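Local coordinates for protein Isomerase/lactonizing enzyme (Agrobacterium fabrum str. C58, PDB 2NQL) that belongs to the enolase superfamily, pairing the N-terminal domain of mandelate racemase and muconate lactonizing enzymes with a barrel-type C-terminal domain, and carries a bound sodium ion, at residues 85-88 and 89-93; 140-143 and 144-148; 322-325 and 326-330. One frame throughout, in Å; residues are numbered along the deposited sequence.

Contact 1 of 3, residues 85-88 and 89-93; sequences LLAG and FVIGR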
loop_
_atom_site.group_PDB
_atom_site.type_symbol
_atom_site.label_atom_id
_atom_site.label_comp_id
_atom_site.label_asym_id
_atom_site.label_seq_id
_atom_site.Cartn_x
_atom_site.Cartn_y
_atom_site.Cartn_z
ATOM N N LEU A 85 -7.707 14.353 4.738
ATOM C CA LEU A 85 -8.718 13.316 4.856
ATOM C C LEU A 85 -8.967 12.843 6.281
ATOM O O LEU A 85 -10.102 12.853 6.753
ATOM C CB LEU A 85 -8.386 12.115 3.960
ATOM C CG LEU A 85 -9.243 10.848 4.144
ATOM C CD1 LEU A 85 -10.717 11.039 3.673
ATOM C CD2 LEU A 85 -8.612 9.586 3.516
ATOM N N LEU A 86 -7.924 12.378 6.964
ATOM C CA LEU A 86 -8.173 11.490 8.101
ATOM C C LEU A 86 -8.527 12.257 9.376
ATOM O O LEU A 86 -9.357 11.803 10.161
ATOM C CB LEU A 86 -6.962 10.585 8.349
ATOM C CG LEU A 86 -6.647 9.589 7.251
ATOM C CD1 LEU A 86 -5.197 9.096 7.430
ATOM C CD2 LEU A 86 -7.643 8.411 7.309
ATOM N N ALA A 87 -7.898 13.418 9.569
ATOM C CA ALA A 87 -8.131 14.228 10.772
ATOM C C ALA A 87 -9.616 14.574 10.926
ATOM O O ALA A 87 -10.148 14.530 12.018
ATOM C CB ALA A 87 -7.325 15.485 10.756
ATOM N N GLY A 88 -10.262 14.902 9.814
ATOM C CA GLY A 88 -11.691 15.255 9.809
ATOM C C GLY A 88 -12.599 14.168 10.341
ATOM O O GLY A 88 -13.667 14.470 10.890
ATOM N N PHE A 89 -12.203 12.913 10.155
ATOM C CA PHE A 89 -12.961 11.762 10.631
ATOM C C PHE A 89 -12.548 11.245 12.015
ATOM O O PHE A 89 -13.153 10.320 12.558
ATOM C CB PHE A 89 -12.931 10.649 9.594
ATOM C CG PHE A 89 -13.668 11.017 8.334
ATOM C CD1 PHE A 89 -15.063 10.970 8.308
ATOM C CD2 PHE A 89 -12.988 11.462 7.212
ATOM C CE1 PHE A 89 -15.767 11.328 7.163
ATOM C CE2 PHE A 89 -13.674 11.834 6.066
ATOM C CZ PHE A 89 -15.077 11.766 6.043
ATOM N N VAL A 90 -11.514 11.854 12.566
ATOM C CA VAL A 90 -11.126 11.617 13.967
ATOM C C VAL A 90 -11.705 12.688 14.884
ATOM O O VAL A 90 -12.199 12.367 15.965
ATOM C CB VAL A 90 -9.578 11.506 14.115
ATOM C CG1 VAL A 90 -9.181 11.386 15.614
ATOM C CG2 VAL A 90 -9.114 10.293 13.352
ATOM N N ILE A 91 -11.634 13.948 14.455
ATOM C CA ILE A 91 -12.170 15.075 15.212
ATOM C C ILE A 91 -13.673 14.869 15.499
ATOM O O ILE A 91 -14.459 14.523 14.595
ATOM C CB ILE A 91 -11.892 16.416 14.473
ATOM C CG1 ILE A 91 -10.404 16.804 14.583
ATOM C CG2 ILE A 91 -12.777 17.549 15.014
ATOM C CD1 ILE A 91 -9.917 17.741 13.469
ATOM N N GLY A 92 -14.058 15.021 16.765
ATOM C CA GLY A 92 -15.436 14.716 17.182
ATOM C C GLY A 92 -15.654 13.299 17.676
ATOM O O GLY A 92 -16.600 13.046 18.423
ATOM N N ARG A 93 -14.771 12.363 17.304
ATOM C CA ARG A 93 -14.827 11.014 17.867
ATOM C C ARG A 93 -14.124 11.091 19.230
ATOM O O ARG A 93 -13.500 12.100 19.543
ATOM C CB ARG A 93 -14.095 9.985 16.987
ATOM C CG ARG A 93 -14.644 9.810 15.553
ATOM C CD ARG A 93 -15.963 9.072 15.561
ATOM N NE ARG A 93 -15.918 7.669 15.998
ATOM C CZ ARG A 93 -15.764 6.614 15.197
ATOM N NH1 ARG A 93 -15.555 6.789 13.903
ATOM N NH2 ARG A 93 -15.785 5.371 15.687
HETATM O O HOH W 1 -14.853 16.519 12.227
#
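Ala87 O is gripped by two backbone donors in the last turn of helix 75-90. Ile91 N lies 2.9 Å from Ala87 O, almost in line with the carbonyl bond, whereas Val90 N reaches Ala87 O at 3.1 Å from above the carbonyl plane. One residue earlier, Leu86 O accepts from Phe89 N at 3.1 Å. Bonds of i-to-i+3 spacing thus mix with the straight i-to-i+4 bond from Ile91 N as the helix runs out. Phe89 lays one ring edge along the preceding turn, with CD2 3.2 Å from Leu85 O and near the ring plane, while CE2 meets Leu85 CD1 at 3.9 Å. Leu85 gets its methyl there because CG stands opposite its own nitrogen (chi1 171°). A water donates to both Gly88 O and Ile91 O, linking two carbonyls where the helix gives way to a type II beta turn from Val90 to Arg93. Gly92, with its positive phi, suits the third place in that turn. Gly88 O also takes a hydrogen bond from Asn32 of the second subunit. The apolar side of this helix end is closed by helices 98-109 and 117-138, with Leu86 reaching both, and by strand 5-15, against which Ala87 and Val90 pack.

Contact 2 of 3, residues 140-143 and 144-148; sequences KSIR and DLLGG
Asp144 leans back over Ser141, its CB 3.3 Å from Ser141 OG and 4.0 Å from Lys140 CB. The carboxylate carbon CG is next, 3.7 Å from the same serine oxygen, and chi1 of -100°, well away from a staggered value, places it there. At the tip, OD2 accepts from a water at 2.7 Å that in turn accepts from Ser141 N; a second water touches Ser141 OG and donates weakly to OD2. Lys140 NZ is near but not in contact, and could add some favourable charge attraction. Ser141 is the N-cap of helix 142-145: its OG accepts from Asp144 N at 3.1 Å, the short serine side chain supplying an acceptor for a first-turn N-H. The Asp144 carboxylate reaches Ser141 N through water, without the direct reciprocal bond of a capping box. At the other end a Schellman motif closes the helix, with Gly148 N on Arg143 O at 2.8 Å and Gly147 N on Asp144 O; Gly147 takes the positive phi of the C-prime place with no side chain to clash. Ile142 CG2 and Leu146 CD1 lie alongside at 3.7 Å, branched apolar groups suited to the surface formed by Trp131 of helix 117-138 and Ile295 of helix 295-308. Arg143 runs extended to a salt bridge with Asp151 and a hydrogen bond to Pro368 O, and the second water sits over one face of its guanidinium.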
loop_
_atom_site.group_PDB
_atom_site.type_symbol
_atom_site.label_atom_id
_atom_site.label_comp_id
_atom_site.label_asym_id
_atom_site.label_seq_id
_atom_site.Cartn_x
_atom_site.Cartn_y
_atom_site.Cartn_z
ATOM N N LYS A 140 -4.557 4.799 33.232
ATOM C CA LYS A 140 -3.960 3.472 33.050
ATOM C C LYS A 140 -2.919 3.550 31.939
ATOM O O LYS A 140 -3.138 4.248 30.949
ATOM C CB LYS A 140 -5.010 2.435 32.615
ATOM C CG LYS A 140 -6.179 2.202 33.595
ATOM C CD LYS A 140 -5.698 1.550 34.874
ATOM C CE LYS A 140 -6.878 1.146 35.755
ATOM N NZ LYS A 140 -6.400 0.607 37.059
ATOM N N SER A 141 -1.814 2.814 32.087
ATOM C CA SER A 141 -0.873 2.615 30.970
ATOM C C SER A 141 -1.641 1.925 29.846
ATOM O O SER A 141 -2.658 1.241 30.087
ATOM C CB SER A 141 0.312 1.743 31.410
ATOM O OG SER A 141 -0.160 0.444 31.724
ATOM N N ILE A 142 -1.186 2.111 28.605
ATOM C CA ILE A 142 -1.798 1.361 27.493
ATOM C C ILE A 142 -1.803 -0.154 27.776
ATOM O O ILE A 142 -2.814 -0.827 27.575
ATOM C CB ILE A 142 -1.113 1.693 26.145
ATOM C CG1 ILE A 142 -1.533 3.104 25.696
ATOM C CG2 ILE A 142 -1.397 0.586 25.084
ATOM C CD1 ILE A 142 -0.681 3.637 24.554
ATOM N N ARG A 143 -0.708 -0.689 28.302
ATOM C CA ARG A 143 -0.676 -2.116 28.544
ATOM C C ARG A 143 -1.736 -2.574 29.542
ATOM O O ARG A 143 -2.324 -3.650 29.363
ATOM C CB ARG A 143 0.723 -2.630 28.888
ATOM C CG ARG A 143 1.319 -2.167 30.237
ATOM C CD ARG A 143 2.807 -2.523 30.238
ATOM N NE ARG A 143 3.570 -2.035 31.393
ATOM C CZ ARG A 143 3.971 -0.783 31.573
ATOM N NH1 ARG A 143 3.648 0.177 30.703
ATOM N NH2 ARG A 143 4.680 -0.478 32.653
ATOM N N ASP A 144 -1.978 -1.750 30.562
ATOM C CA ASP A 144 -3.027 -2.018 31.546
ATOM C C ASP A 144 -4.394 -1.984 30.897
ATOM O O ASP A 144 -5.190 -2.909 31.056
ATOM C CB ASP A 144 -2.957 -1.030 32.702
ATOM C CG ASP A 144 -2.270 -1.621 33.935
ATOM O OD1 ASP A 144 -2.077 -2.859 33.999
ATOM O OD2 ASP A 144 -1.930 -0.842 34.846
ATOM N N LEU A 145 -4.632 -0.940 30.116
ATOM C CA LEU A 145 -5.864 -0.800 29.344
ATOM C C LEU A 145 -6.137 -1.961 28.395
ATOM O O LEU A 145 -7.290 -2.335 28.178
ATOM C CB LEU A 145 -5.832 0.525 28.587
ATOM C CG LEU A 145 -7.131 1.174 28.140
ATOM C CD1 LEU A 145 -8.049 1.470 29.310
ATOM C CD2 LEU A 145 -6.770 2.442 27.417
ATOM N N LEU A 146 -5.072 -2.549 27.858
ATOM C CA LEU A 146 -5.132 -3.715 26.988
ATOM C C LEU A 146 -5.262 -5.049 27.746
ATOM O O LEU A 146 -5.162 -6.120 27.140
ATOM C CB LEU A 146 -3.881 -3.741 26.088
ATOM C CG LEU A 146 -3.783 -2.741 24.934
ATOM C CD1 LEU A 146 -2.451 -2.900 24.243
ATOM C CD2 LEU A 146 -4.921 -2.953 23.939
ATOM N N GLY A 147 -5.452 -4.981 29.063
ATOM C CA GLY A 147 -5.661 -6.191 29.879
ATOM C C GLY A 147 -4.494 -6.582 30.776
ATOM O O GLY A 147 -4.561 -7.602 31.483
ATOM N N GLY A 148 -3.426 -5.779 30.762
ATOM C CA GLY A 148 -2.226 -6.068 31.552
ATOM C C GLY A 148 -1.059 -6.499 30.689
ATOM O O GLY A 148 -1.219 -7.250 29.735
HETATM O O HOH W 2 -1.516 1.782 34.683
HETATM O O HOH W 3 1.236 -0.305 33.896
#

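Contact 3 of 3, residues 322-325 and 326-330; sequences IFLA and ASLQA
Ile322 O accepts from Ala326 N at 3.0 Å, the first of four i-to-i+4 bonds that join 322-325 to 326-330. Phe323 comes next; its carbonyl oxygen takes Ser327 N at 2.9 Å, and its ring packs on Met290 and Ile128. Phe323 N, in the first turn of the helix, donates to Glu68 OE1 of strand 64-70. This is the helix between the seventh and eighth strands, 311-312 and 340-342, of the (beta/alpha)7beta barrel seen in enolase-superfamily proteins. Leu324 O binds Leu328 N at 2.9 Å, and Leu324 CD1 meets Leu328 CD2 at 4.3 Å, a loose apolar touch one turn apart. Ala325 O accepts from Gln329 N at 3.0 Å and also has Gln329 CG 3.3 Å away. The small methyl groups of Ala325 and Ala326 fit close neighbours, Val375 for the first and Met290, Ile295 and Ile128 for the second. Ser327 turns OG opposite its backbone N (chi1 -170°), which carries it to a hydrogen bond with His340 NE2 on the eighth strand; the serine side chain is about 11 Å from the sodium ion. Both ends of the buried Gln329 amide are satisfied: NE2 donates to Leu373 O, while OE1 accepts from Arg143 NH1, an amide's paired donor and acceptor being well matched to these two partners.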
loop_
_atom_site.group_PDB
_atom_site.type_symbol
_atom_site.label_atom_id
_atom_site.label_comp_id
_atom_site.label_asym_id
_atom_site.label_seq_id
_atom_site.Cartn_x
_atom_site.Cartn_y
_atom_site.Cartn_z
ATOM N N ILE A 322 8.456 7.559 20.183
ATOM C CA ILE A 322 6.991 7.510 20.430
ATOM C C ILE A 322 6.379 6.173 19.953
ATOM O O ILE A 322 5.720 5.456 20.734
ATOM C CB ILE A 322 6.253 8.750 19.787
ATOM C CG1 ILE A 322 6.742 10.109 20.357
ATOM C CG2 ILE A 322 4.711 8.597 19.816
ATOM C CD1 ILE A 322 6.585 10.296 21.842
ATOM N N PHE A 323 6.583 5.824 18.678
ATOM C CA PHE A 323 6.184 4.491 18.248
ATOM C C PHE A 323 6.947 3.328 18.881
ATOM O O PHE A 323 6.396 2.248 19.022
ATOM C CB PHE A 323 5.950 4.337 16.732
ATOM C CG PHE A 323 7.194 4.482 15.861
ATOM C CD1 PHE A 323 8.224 3.535 15.882
ATOM C CD2 PHE A 323 7.272 5.519 14.942
ATOM C CE1 PHE A 323 9.345 3.664 15.020
ATOM C CE2 PHE A 323 8.379 5.674 14.086
ATOM C CZ PHE A 323 9.412 4.739 14.120
ATOM N N LEU A 324 8.187 3.562 19.301
ATOM C CA LEU A 324 8.876 2.506 20.048
ATOM C C LEU A 324 8.178 2.255 21.402
ATOM O O LEU A 324 7.958 1.113 21.776
ATOM C CB LEU A 324 10.352 2.842 20.262
ATOM C CG LEU A 324 11.116 1.779 21.068
ATOM C CD1 LEU A 324 11.094 0.429 20.380
ATOM C CD2 LEU A 324 12.553 2.268 21.293
ATOM N N ALA A 325 7.836 3.321 22.114
ATOM C CA ALA A 325 7.126 3.183 23.375
ATOM C C ALA A 325 5.800 2.455 23.178
ATOM O O ALA A 325 5.472 1.553 23.947
ATOM C CB ALA A 325 6.902 4.515 24.016
ATOM N N ALA A 326 5.070 2.826 22.122
ATOM C CA ALA A 326 3.880 2.063 21.696
ATOM C C ALA A 326 4.166 0.584 21.461
ATOM O O ALA A 326 3.402 -0.265 21.936
ATOM C CB ALA A 326 3.245 2.720 20.462
ATOM N N SER A 327 5.265 0.269 20.755
ATOM C CA SER A 327 5.669 -1.117 20.520
ATOM C C SER A 327 5.861 -1.855 21.856
ATOM O O SER A 327 5.388 -2.978 22.000
ATOM C CB SER A 327 6.960 -1.220 19.683
ATOM O OG SER A 327 7.189 -2.577 19.292
ATOM N N LEU A 328 6.564 -1.230 22.799
ATOM C CA LEU A 328 6.801 -1.862 24.104
ATOM C C LEU A 328 5.480 -2.129 24.835
ATOM O O LEU A 328 5.268 -3.245 25.310
ATOM C CB LEU A 328 7.748 -1.013 24.978
ATOM C CG LEU A 328 9.115 -0.627 24.413
ATOM C CD1 LEU A 328 9.945 -0.013 25.525
ATOM C CD2 LEU A 328 9.846 -1.813 23.775
ATOM N N GLN A 329 4.612 -1.119 24.909
ATOM C CA GLN A 329 3.277 -1.255 25.530
ATOM C C GLN A 329 2.493 -2.436 24.966
ATOM O O GLN A 329 2.039 -3.314 25.716
ATOM C CB GLN A 329 2.436 0.017 25.348
ATOM C CG GLN A 329 2.941 1.286 26.047
ATOM C CD GLN A 329 2.753 1.266 27.574
ATOM O OE1 GLN A 329 2.153 0.343 28.128
ATOM N NE2 GLN A 329 3.256 2.299 28.246
ATOM N N ALA A 330 2.343 -2.465 23.643
ATOM C CA ALA A 330 1.594 -3.542 22.994
ATOM C C ALA A 330 2.305 -4.885 23.136
ATOM O O ALA A 330 1.667 -5.885 23.442
ATOM C CB ALA A 330 1.367 -3.221 21.538
#

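Overall arrangement
From the N terminus the contacts follow one another in series, none nesting in or crossing another, and each closes no more than a turn or two of backbone. Contact 1 ends helix 75-90 at the side where the second subunit approaches. Some fifty residues on, contact 2 forms the short helix after helix 117-138, its centre 25 Å from that of contact 1. Contact 3 lies much later in sequence, within a barrel helix, yet only 12 Å from contact 2 between centres. Those two touch, chiefly through Arg143 and Gln329 and also by Leu146 packing on Ala330, which ties 140-148 to the barrel, whereas contact 1 stays about 14 Å or more from both, nearest atoms considered.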